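Local structure of maltose-binding protein MalE1 (Thermotoga maritima, 6DTU) at residues D206-N210 with Y211-D215; D15-Q18 with K19-E22; D307-E310 with L311-D314. The protein binds maltotetraose and probably serves as the extracellular binding protein of a maltose and maltodextrin uptake system. All coordinates share one frame; numbering follows the deposited sequence.

Contact 1: D206-N210 with Y211-D215; sequences DPSDN and YQIMD. With GLC (alpha-D-glucopyranose), chain C.
Asn210 caps the helix that begins at Tyr211. Its CG stands between the backbone N and the carbonyl carbon (chi1 63°), a torsion that folds the amide back over the first turn, and Asn210 OD1 accepts from Ile213 N at 2.9 Å, with the donor nearly along the C=O axis. The backbone adds the first helical bond, Met214 N to Asn210 O at 3.1 Å. Water 1 receives a weak bond from Asn210 ND2 and donates to Gln212 OE1, linking the cap amide to the Gln212 side chain.

This N-cap follows a type I turn from Asp206 to Asp209, with an Asx turn nested in it: Asp206 OD2 accepts from Ser208 N at 3.0 Å and, from the opposite face of the carboxylate, from Ser208 OG at 2.6 Å. Asp209 OD2 takes Asp206 N from above its plane and also pairs with Arg146.

Ile213 adds van der Waals contact with polar atoms: its CD1 lies 3.5 Å from Ser208 O, and its CG1 sits against Asn210 OD1.

Tyr211 belongs to the glycan pocket. Over one ring face lies the hydroxymethyl group of a glucose, GLC O6 being 3.5 Å above the ring centre, while Tyr211 OH is hydrogen-bonded to Asn228.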
loop_
_atom_site.group_PDB
_atom_site.type_symbol
_atom_site.label_atom_id
_atom_site.label_comp_id
_atom_site.label_asym_id
_atom_site.label_seq_id
_atom_site.Cartn_x
_atom_site.Cartn_y
_atom_site.Cartn_z
ATOM N N ASP A 206 20.147 7.713 1.325
ATOM C CA ASP A 206 21.171 7.004 2.054
ATOM C C ASP A 206 20.863 5.516 2.034
ATOM O O ASP A 206 19.692 5.126 2.102
ATOM C CB ASP A 206 21.228 7.494 3.503
ATOM C CG ASP A 206 22.393 6.887 4.275
ATOM O OD1 ASP A 206 23.520 7.428 4.180
ATOM O OD2 ASP A 206 22.200 5.852 4.951
ATOM N N PRO A 207 21.890 4.669 1.945
ATOM C CA PRO A 207 21.672 3.220 1.862
ATOM C C PRO A 207 20.820 2.650 2.987
ATOM O O PRO A 207 20.190 1.610 2.810
ATOM C CB PRO A 207 23.100 2.656 1.911
ATOM C CG PRO A 207 23.963 3.753 1.377
ATOM C CD PRO A 207 23.306 5.042 1.764
ATOM N N SER A 208 20.768 3.319 4.132
ATOM C CA SER A 208 19.985 2.825 5.258
ATOM C C SER A 208 18.540 3.311 5.256
ATOM O O SER A 208 17.770 2.885 6.124
ATOM C CB SER A 208 20.628 3.254 6.577
ATOM O OG SER A 208 20.629 4.663 6.677
ATOM N N ASP A 209 18.148 4.160 4.306
ATOM C CA ASP A 209 16.801 4.730 4.312
ATOM C C ASP A 209 15.746 3.627 4.251
ATOM O O ASP A 209 15.846 2.706 3.434
ATOM C CB ASP A 209 16.605 5.679 3.125
ATOM C CG ASP A 209 17.304 7.011 3.302
ATOM O OD1 ASP A 209 17.652 7.371 4.450
ATOM O OD2 ASP A 209 17.458 7.719 2.284
ATOM N N ASN A 210 14.769 3.699 5.152
ATOM C CA ASN A 210 13.678 2.728 5.194
ATOM C C ASN A 210 12.368 3.455 5.501
ATOM O O ASN A 210 12.308 4.691 5.583
ATOM C CB ASN A 210 13.941 1.570 6.173
ATOM C CG ASN A 210 14.066 2.024 7.612
ATOM O OD1 ASN A 210 13.669 3.131 7.966
ATOM N ND2 ASN A 210 14.542 1.128 8.476
ATOM N N TYR A 211 11.301 2.679 5.690
ATOM C CA TYR A 211 10.005 3.301 5.925
ATOM C C TYR A 211 10.010 4.132 7.205
ATOM O O TYR A 211 9.531 5.272 7.223
ATOM C CB TYR A 211 8.885 2.243 5.941
ATOM C CG TYR A 211 7.545 2.940 6.041
ATOM C CD1 TYR A 211 6.900 3.412 4.903
ATOM C CD2 TYR A 211 6.981 3.223 7.269
ATOM C CE1 TYR A 211 5.697 4.120 4.984
ATOM C CE2 TYR A 211 5.804 3.962 7.361
ATOM C CZ TYR A 211 5.184 4.405 6.209
ATOM O OH TYR A 211 4.026 5.121 6.311
ATOM N N GLN A 212 10.487 3.551 8.305
ATOM C CA GLN A 212 10.451 4.238 9.593
ATOM C C GLN A 212 11.225 5.552 9.562
ATOM O O GLN A 212 10.766 6.558 10.113
ATOM C CB GLN A 212 10.960 3.303 10.687
ATOM C CG GLN A 212 10.705 3.729 12.123
ATOM C CD GLN A 212 11.662 4.798 12.568
ATOM O OE1 GLN A 212 12.845 4.790 12.209
ATOM N NE2 GLN A 212 11.159 5.730 13.357
ATOM N N ILE A 213 12.411 5.561 8.940
ATOM C CA ILE A 213 13.178 6.802 8.840
ATOM C C ILE A 213 12.403 7.836 8.028
ATOM O O ILE A 213 12.284 8.998 8.422
ATOM C CB ILE A 213 14.577 6.540 8.248
ATOM C CG1 ILE A 213 15.446 5.757 9.251
ATOM C CG2 ILE A 213 15.221 7.869 7.815
ATOM C CD1 ILE A 213 16.690 5.089 8.630
ATOM N N MET A 214 11.847 7.422 6.886
ATOM C CA MET A 214 11.096 8.364 6.064
ATOM C C MET A 214 9.913 8.942 6.830
ATOM O O MET A 214 9.711 10.167 6.879
ATOM C CB MET A 214 10.587 7.638 4.821
ATOM C CG MET A 214 9.499 8.450 4.116
ATOM S SD MET A 214 8.822 7.703 2.637
ATOM C CE MET A 214 8.132 6.156 3.279
ATOM N N ASP A 215 9.117 8.065 7.429
ATOM C CA ASP A 215 7.879 8.467 8.072
ATOM C C ASP A 215 8.156 9.350 9.285
ATOM O O ASP A 215 7.542 10.413 9.439
ATOM C CB ASP A 215 7.162 7.183 8.487
ATOM C CG ASP A 215 5.687 7.390 8.814
ATOM O OD1 ASP A 215 5.014 8.190 8.148
ATOM O OD2 ASP A 215 5.199 6.697 9.713
HETATM C C1 GLC C . 0.406 1.152 7.690
HETATM C C2 GLC C . -0.646 1.136 6.653
HETATM C C3 GLC C . -0.311 0.229 5.540
HETATM C C4 GLC C . 0.997 0.589 4.926
HETATM C C5 GLC C . 2.129 0.497 5.986
HETATM C C6 GLC C . 3.357 1.007 5.551
HETATM O O1 GLC C . 0.487 -0.093 8.306
HETATM O O2 GLC C . -1.884 0.713 7.309
HETATM O O3 GLC C . -1.403 0.349 4.558
HETATM O O4 GLC C . 1.299 -0.327 3.840
HETATM O O5 GLC C . 1.700 1.455 7.108
HETATM O O6 GLC C . 4.345 0.735 6.551
HETATM O O HOH W 1 14.287 2.185 11.622
#

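Contact 2: D15-Q18 with K19-E22; sequences DILQ and KLGE
Ile16 and Leu20, one helical turn apart, lean across each other at an oblique angle on the same flank of the helix. Ile16 has CG1 anti to its backbone N (chi1 -179°), which sends that branch along the helix toward the next turn; CG1 meets Leu20 CD1 at 4.0 Å, and CD1 of Ile16 comes to 4.1 Å from Leu20 CG. Leu20 takes the other common torsion, CG anti to the carbonyl carbon (chi1 -62°), and this brings its CG back over the preceding turn, 3.3 Å from Ile16 O. The same carbonyl accepts from Leu20 N in an almost straight bond, so a polar atom engaged by the backbone is also overlaid by the leucine branch. Leu17 joins more loosely, its CD2 standing 4.3 Å from Leu20 CD1. Gly21, buried, has no side chain where a CB would point at the preceding turn, close to Leu17 O, and its N donates to that oxygen at 2.8 Å.

The other flank is polar. The aliphatic stem of Glu22 lies over the end of the Gln18 carbonyl, CG of Glu22 being 3.5 Å from Gln18 O, while the chain runs extended beyond it. Lys19 bends at chi2 and chi4, and its NZ forms a salt bridge with Glu23.

Leu20 is buried against Phe285 and Ile286 of helix 275-286 and against Thr291 and Ile295 of helix 289-298, whereas Leu17 faces Val34 of strand 31-36. An amphipathic helix with its leucines buried against neighbouring elements suits its place here: helix 14-28 is the crossover of the beta-alpha-beta unit formed with the parallel strands 4-9 and 31-36, as in the alpha/beta domains of periplasmic binding proteins.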
loop_
_atom_site.group_PDB
_atom_site.type_symbol
_atom_site.label_atom_id
_atom_site.label_comp_id
_atom_site.label_asym_id
_atom_site.label_seq_id
_atom_site.Cartn_x
_atom_site.Cartn_y
_atom_site.Cartn_z
ATOM N N ASP A 15 -7.906 2.841 16.130
ATOM C CA ASP A 15 -8.784 3.713 16.906
ATOM C C ASP A 15 -10.210 3.675 16.387
ATOM O O ASP A 15 -11.171 3.560 17.166
ATOM C CB ASP A 15 -8.278 5.158 16.884
ATOM C CG ASP A 15 -7.051 5.390 17.749
ATOM O OD1 ASP A 15 -6.613 4.476 18.480
ATOM O OD2 ASP A 15 -6.551 6.536 17.720
ATOM N N ILE A 16 -10.380 3.858 15.077
ATOM C CA ILE A 16 -11.735 3.906 14.544
ATOM C C ILE A 16 -12.422 2.559 14.685
ATOM O O ILE A 16 -13.596 2.492 15.062
ATOM C CB ILE A 16 -11.788 4.456 13.106
ATOM C CG1 ILE A 16 -13.244 4.502 12.629
ATOM C CG2 ILE A 16 -10.889 3.624 12.165
ATOM C CD1 ILE A 16 -14.191 5.290 13.546
ATOM N N LEU A 17 -11.703 1.465 14.428
ATOM C CA LEU A 17 -12.321 0.144 14.572
ATOM C C LEU A 17 -12.632 -0.197 16.025
ATOM O O LEU A 17 -13.617 -0.901 16.298
ATOM C CB LEU A 17 -11.437 -0.929 13.939
ATOM C CG LEU A 17 -11.311 -0.891 12.410
ATOM C CD1 LEU A 17 -10.361 -1.976 11.907
ATOM C CD2 LEU A 17 -12.650 -1.049 11.765
ATOM N N GLN A 18 -11.819 0.282 16.963
ATOM C CA GLN A 18 -12.127 0.096 18.378
ATOM C C GLN A 18 -13.448 0.757 18.719
ATOM O O GLN A 18 -14.290 0.174 19.403
ATOM C CB GLN A 18 -11.023 0.729 19.234
ATOM C CG GLN A 18 -9.814 -0.155 19.562
ATOM C CD GLN A 18 -8.734 0.575 20.395
ATOM O OE1 GLN A 18 -8.630 1.809 20.362
ATOM N NE2 GLN A 18 -7.937 -0.193 21.146
ATOM N N LYS A 19 -13.638 1.981 18.243
ATOM C CA LYS A 19 -14.852 2.716 18.553
ATOM C C LYS A 19 -16.068 2.048 17.924
ATOM O O LYS A 19 -17.104 1.880 18.583
ATOM C CB LYS A 19 -14.688 4.152 18.067
ATOM C CG LYS A 19 -15.870 5.040 18.368
ATOM C CD LYS A 19 -16.009 5.304 19.856
ATOM C CE LYS A 19 -17.187 6.245 20.166
ATOM N NZ LYS A 19 -18.541 5.606 20.006
ATOM N N LEU A 20 -15.958 1.649 16.649
ATOM C CA LEU A 20 -17.062 0.942 16.003
ATOM C C LEU A 20 -17.353 -0.374 16.709
ATOM O O LEU A 20 -18.517 -0.763 16.868
ATOM C CB LEU A 20 -16.728 0.665 14.536
ATOM C CG LEU A 20 -16.525 1.926 13.709
ATOM C CD1 LEU A 20 -15.999 1.633 12.299
ATOM C CD2 LEU A 20 -17.841 2.688 13.662
ATOM N N GLY A 21 -16.314 -1.065 17.161
ATOM C CA GLY A 21 -16.533 -2.323 17.859
ATOM C C GLY A 21 -17.271 -2.145 19.167
ATOM O O GLY A 21 -18.126 -2.963 19.518
ATOM N N GLU A 22 -16.959 -1.067 19.897
ATOM C CA GLU A 22 -17.695 -0.741 21.106
ATOM C C GLU A 22 -19.159 -0.470 20.789
ATOM O O GLU A 22 -20.053 -0.866 21.548
ATOM C CB GLU A 22 -17.080 0.494 21.764
ATOM C CG GLU A 22 -15.793 0.234 22.510
ATOM C CD GLU A 22 -15.073 1.507 22.940
ATOM O OE1 GLU A 22 -13.938 1.378 23.451
ATOM O OE2 GLU A 22 -15.631 2.621 22.808
#

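Contact 3: D307-E310 with L311-D314; sequences DVLE and LVKD
Glu310 and Lys313 form a salt bridge near the C-terminal end of this short helix, running side by side and pointing the same way. The carboxylate takes the ammonium group in a forked arrangement: Lys313 NZ is 3.1 Å from Glu310 OE1 and equally 3.1 Å from Glu310 OE2, although each hydrogen bond is weak. Glu310 reaches there by a bend at chi2 (75°), while Lys313 bends at both chi2 and chi3 and lays its CE against OE1 of Glu310 as well.

The backbone bonds are irregular as the helix runs out. Val308 O receives weak bonds from both Leu311 N and Val312 N, and Val312 N also donates to Leu309 O at 3.0 Å, approaching from well above the carbonyl plane.

One apolar pair, Leu309 and Val312, crosses at about a right angle, with CD1 of the leucine 4.1 Å from CG2 of the valine. Leu311 instead packs over a backbone carbonyl, its CG resting 3.4 Å from Asp307 O. Beyond the helix, Val312 packs on Tyr293 and Tyr296 of helix 289-298 and, with Val308 and Leu309, on Pro303; Asp307 OD1 has its own salt bridge, to Arg305.

Both charged residues are exposed, and neither oxygen holds the ammonium by more than a weak bond, so the pair would be expected to add a modest, solvent-screened attraction between residues three apart, while the buried valines face the protein interior.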
loop_
_atom_site.group_PDB
_atom_site.type_symbol
_atom_site.label_atom_id
_atom_site.label_comp_id
_atom_site.label_asym_id
_atom_site.label_seq_id
_atom_site.Cartn_x
_atom_site.Cartn_y
_atom_site.Cartn_z
ATOM N N ASP A 307 -20.561 6.625 -2.722
ATOM C CA ASP A 307 -21.168 7.790 -2.096
ATOM C C ASP A 307 -20.306 8.418 -1.004
ATOM O O ASP A 307 -20.609 9.535 -0.561
ATOM C CB ASP A 307 -22.624 7.544 -1.669
ATOM C CG ASP A 307 -22.804 6.393 -0.699
ATOM O OD1 ASP A 307 -21.814 5.973 -0.063
ATOM O OD2 ASP A 307 -23.971 5.935 -0.551
ATOM N N VAL A 308 -19.316 7.696 -0.494
ATOM C CA VAL A 308 -18.349 8.264 0.428
ATOM C C VAL A 308 -17.252 9.003 -0.333
ATOM O O VAL A 308 -16.847 10.106 0.058
ATOM C CB VAL A 308 -17.810 7.161 1.358
ATOM C CG1 VAL A 308 -16.697 7.730 2.236
ATOM C CG2 VAL A 308 -18.979 6.600 2.193
ATOM N N LEU A 309 -16.792 8.437 -1.456
ATOM C CA LEU A 309 -15.832 9.159 -2.287
ATOM C C LEU A 309 -16.400 10.506 -2.690
ATOM O O LEU A 309 -15.692 11.520 -2.650
ATOM C CB LEU A 309 -15.423 8.340 -3.518
ATOM C CG LEU A 309 -14.262 8.930 -4.323
ATOM C CD1 LEU A 309 -13.031 9.051 -3.423
ATOM C CD2 LEU A 309 -13.943 8.069 -5.527
ATOM N N GLU A 310 -17.698 10.545 -3.015
ATOM C CA GLU A 310 -18.341 11.802 -3.374
ATOM C C GLU A 310 -18.240 12.839 -2.262
ATOM O O GLU A 310 -18.149 14.040 -2.544
ATOM C CB GLU A 310 -19.800 11.553 -3.748
ATOM C CG GLU A 310 -20.564 12.825 -4.060
ATOM C CD GLU A 310 -20.185 13.396 -5.420
ATOM O OE1 GLU A 310 -19.644 12.636 -6.247
ATOM O OE2 GLU A 310 -20.429 14.596 -5.660
ATOM N N LEU A 311 -18.244 12.404 -0.994
ATOM C CA LEU A 311 -18.137 13.336 0.126
ATOM C C LEU A 311 -16.764 13.979 0.213
ATOM O O LEU A 311 -16.644 15.119 0.661
ATOM C CB LEU A 311 -18.427 12.618 1.445
ATOM C CG LEU A 311 -19.822 12.031 1.681
ATOM C CD1 LEU A 311 -19.815 11.199 2.943
ATOM C CD2 LEU A 311 -20.852 13.122 1.800
ATOM N N VAL A 312 -15.722 13.281 -0.235
ATOM C CA VAL A 312 -14.342 13.697 0.003
ATOM C C VAL A 312 -13.608 14.121 -1.259
ATOM O O VAL A 312 -12.448 14.554 -1.164
ATOM C CB VAL A 312 -13.559 12.616 0.779
ATOM C CG1 VAL A 312 -14.299 12.262 2.070
ATOM C CG2 VAL A 312 -13.381 11.358 -0.066
ATOM N N LYS A 313 -14.273 14.106 -2.422
ATOM C CA LYS A 313 -13.584 14.243 -3.703
ATOM C C LYS A 313 -12.860 15.584 -3.853
ATOM O O LYS A 313 -11.913 15.688 -4.641
ATOM C CB LYS A 313 -14.597 14.066 -4.835
ATOM C CG LYS A 313 -15.662 15.155 -4.811
ATOM C CD LYS A 313 -16.190 15.490 -6.174
ATOM C CE LYS A 313 -17.108 14.407 -6.669
ATOM N NZ LYS A 313 -18.063 14.893 -7.707
ATOM N N ASP A 314 -13.297 16.622 -3.143
ATOM C CA ASP A 314 -12.672 17.936 -3.241
ATOM C C ASP A 314 -11.565 18.183 -2.225
ATOM O O ASP A 314 -10.942 19.247 -2.266
ATOM C CB ASP A 314 -13.717 19.050 -3.192
ATOM C CG ASP A 314 -14.564 19.084 -4.438
ATOM O OD1 ASP A 314 -14.032 18.719 -5.509
ATOM O OD2 ASP A 314 -15.752 19.452 -4.354
#

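In the fold
From the N terminus the three contacts come in series: 15-22, then 206-215, then 307-314, with none nested in or crossing another. Each joins consecutive residues, so none closes a long loop. Contact 2 lies within helix 14-28, between strands 4-9 and 31-36. Contact 1 leads from the loop after helix 187-201 into helix 211-219, beside strands 146-149 and 223-228 and the bound glycan. Contact 3 spans helix 306-312 and the residues after it. Contacts 2 and 3, with centres 22 Å apart, both lean on helix 289-298, whereas contact 1 is centred 31 Å from contact 2 and 33 Å from contact 3.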